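Local atomic coordinates of endo-beta-1,4-glucanase (Bacillus licheniformis, PDB entry 2JEN), a protein that hydrolyses the beta-1,4-linked glucan backbone of plant cell-wall polysaccharides, notably xyloglucan, as a family 12 glycoside hydrolase. Residues 171-176 / 219-224. The protein carries 1 engineered substitution. Residues are numbered along the deposited sequence; the frame is centred on the assembly and turned at random.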
loop_
_atom_site.group_PDB
_atom_site.type_symbol
_atom_site.label_atom_id
_atom_site.label_comp_id
_atom_site.label_asym_id
_atom_site.label_seq_id
_atom_site.Cartn_x
_atom_site.Cartn_y
_atom_site.Cartn_z
ATOM N N TYR A 171 30.416 29.129 -7.001
ATOM C CA TYR A 171 30.942 29.475 -5.696
ATOM C C TYR A 171 31.550 30.877 -5.691
ATOM O O TYR A 171 32.380 31.204 -6.544
ATOM C CB TYR A 171 32.007 28.454 -5.297
ATOM C CG TYR A 171 32.711 28.757 -3.990
ATOM C CD1 TYR A 171 32.067 28.723 -2.764
ATOM C CD2 TYR A 171 34.048 29.128 -3.999
ATOM C CE1 TYR A 171 32.744 29.003 -1.590
ATOM C CE2 TYR A 171 34.712 29.415 -2.827
ATOM C CZ TYR A 171 34.063 29.354 -1.635
ATOM O OH TYR A 171 34.771 29.606 -0.458
ATOM N N VAL A 172 31.186 31.653 -4.683
ATOM C CA VAL A 172 31.641 33.016 -4.501
ATOM C C VAL A 172 32.762 33.084 -3.462
ATOM O O VAL A 172 33.915 33.458 -3.771
ATOM C CB VAL A 172 30.479 33.935 -4.079
ATOM C CG1 VAL A 172 30.988 35.378 -3.940
ATOM C CG2 VAL A 172 29.317 33.854 -5.092
ATOM N N GLU A 173 32.429 32.745 -2.233
ATOM C CA GLU A 173 33.280 32.878 -1.071
ATOM C C GLU A 173 32.630 32.219 0.129
ATOM O O GLU A 173 31.448 31.870 0.092
ATOM C CB GLU A 173 33.532 34.354 -0.756
ATOM C CG GLU A 173 32.324 35.110 -0.283
ATOM C CD GLU A 173 32.440 36.625 -0.389
ATOM O OE1 GLU A 173 33.480 37.112 -0.867
ATOM O OE2 GLU A 173 31.478 37.343 -0.012
ATOM N N THR A 174 33.410 32.051 1.195
ATOM C CA THR A 174 32.938 31.589 2.486
ATOM C C THR A 174 32.806 32.767 3.413
ATOM O O THR A 174 33.702 33.628 3.482
ATOM C CB THR A 174 33.822 30.500 3.023
ATOM O OG1 THR A 174 33.795 29.401 2.105
ATOM C CG2 THR A 174 33.392 30.012 4.399
ATOM N N VAL A 175 31.671 32.849 4.102
ATOM C CA VAL A 175 31.341 33.969 4.976
ATOM C C VAL A 175 30.870 33.499 6.327
ATOM O O VAL A 175 30.333 32.388 6.457
ATOM C CB VAL A 175 30.231 34.877 4.374
ATOM C CG1 VAL A 175 30.627 35.319 3.025
ATOM C CG2 VAL A 175 28.870 34.109 4.286
ATOM N N SER A 176 31.094 34.313 7.340
ATOM C CA SER A 176 30.508 34.075 8.681
ATOM C C SER A 176 29.317 35.001 8.846
ATOM O O SER A 176 29.462 36.214 8.814
ATOM C CB SER A 176 31.559 34.329 9.764
ATOM O OG SER A 176 31.072 34.076 11.073
ATOM N N THR A 219 19.879 38.681 3.939
ATOM C CA THR A 219 19.471 39.663 2.935
ATOM C C THR A 219 20.331 40.940 3.042
ATOM O O THR A 219 20.628 41.539 2.021
ATOM C CB THR A 219 17.967 39.977 3.021
ATOM O OG1 THR A 219 17.610 40.462 4.335
ATOM C CG2 THR A 219 17.142 38.725 2.693
ATOM N N ASN A 220 20.715 41.341 4.257
ATOM C CA ASN A 220 21.652 42.488 4.388
ATOM C C ASN A 220 22.996 42.201 3.746
ATOM O O ASN A 220 23.592 43.082 3.114
ATOM C CB ASN A 220 21.860 42.844 5.853
ATOM C CG ASN A 220 20.749 43.713 6.410
ATOM O OD1 ASN A 220 19.885 44.230 5.672
ATOM N ND2 ASN A 220 20.775 43.885 7.740
ATOM N N TYR A 221 23.517 40.984 3.880
ATOM C CA TYR A 221 24.762 40.620 3.183
ATOM C C TYR A 221 24.551 40.760 1.693
ATOM O O TYR A 221 25.350 41.388 1.012
ATOM C CB TYR A 221 25.238 39.224 3.581
ATOM C CG TYR A 221 26.214 38.583 2.636
ATOM C CD1 TYR A 221 27.579 38.875 2.706
ATOM C CD2 TYR A 221 25.808 37.691 1.645
ATOM C CE1 TYR A 221 28.495 38.223 1.873
ATOM C CE2 TYR A 221 26.690 37.053 0.835
ATOM C CZ TYR A 221 28.029 37.333 0.925
ATOM O OH TYR A 221 28.873 36.682 0.077
ATOM N N LEU A 222 23.486 40.202 1.150
ATOM C CA LEU A 222 23.283 40.255 -0.290
ATOM C C LEU A 222 23.070 41.682 -0.805
ATOM O O LEU A 222 23.550 42.025 -1.879
ATOM C CB LEU A 222 22.112 39.330 -0.670
ATOM C CG LEU A 222 22.329 37.842 -0.460
ATOM C CD1 LEU A 222 20.984 37.111 -0.664
ATOM C CD2 LEU A 222 23.406 37.290 -1.364
ATOM N N ALA A 223 22.330 42.490 -0.057
ATOM C CA ALA A 223 22.013 43.849 -0.468
ATOM C C ALA A 223 23.162 44.803 -0.221
ATOM O O ALA A 223 23.616 45.487 -1.152
ATOM C CB ALA A 223 20.752 44.317 0.263
ATOM N N ASP A 224 23.637 44.856 1.013
ATOM C CA ASP A 224 24.588 45.910 1.410
ATOM C C ASP A 224 26.029 45.503 1.144
ATOM O O ASP A 224 26.876 46.370 0.840
ATOM C CB ASP A 224 24.435 46.186 2.908
ATOM C CG ASP A 224 23.079 46.741 3.288
ATOM O OD1 ASP A 224 22.468 47.446 2.465
ATOM O OD2 ASP A 224 22.617 46.435 4.428
#
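A single tyrosine, Tyr221, makes a small polar and apolar surface contact between helix 215-225 and strand 170-177, reaching from the helix to Glu173 and Val175. Only 122 Å² is buried, summed over both sides. Tyr221 CG lies trans to the backbone N (chi1 161°), which sends the ring out from the helix toward the strand. At the far end Tyr221 OH donates a hydrogen bond of 2.7 Å to Glu173 OE2, which meets the ring at its edge. The hydroxyl comes to the carboxylate on the anti side, 22° out of its plane, and the carboxylate and ring planes are 52° apart. Glu173 approaches from the opposite direction, its chain extended beyond CG. The same OE2 forms a salt bridge with Lys226, just past the helix, so one oxygen is shared by a neutral and a charged donor; the lysine would be expected to keep the carboxylate ionised. Beside this bond, Val175 CG1 packs obliquely against the ring, 3.8 Å from Tyr221 CE1, and both side chains also touch Val184 of the adjoining strand 180-192. A leucine at Tyr221 would probably cost Glu173 its phenolic donor and leave Val175 with less to pack against. A tyrosine-carboxylate hydrogen bond, backed by Val175, thus ties the single helix of a family 12 beta-sandwich (concanavalin-like, jelly-roll) fold to a strand of its larger sheet at the surface.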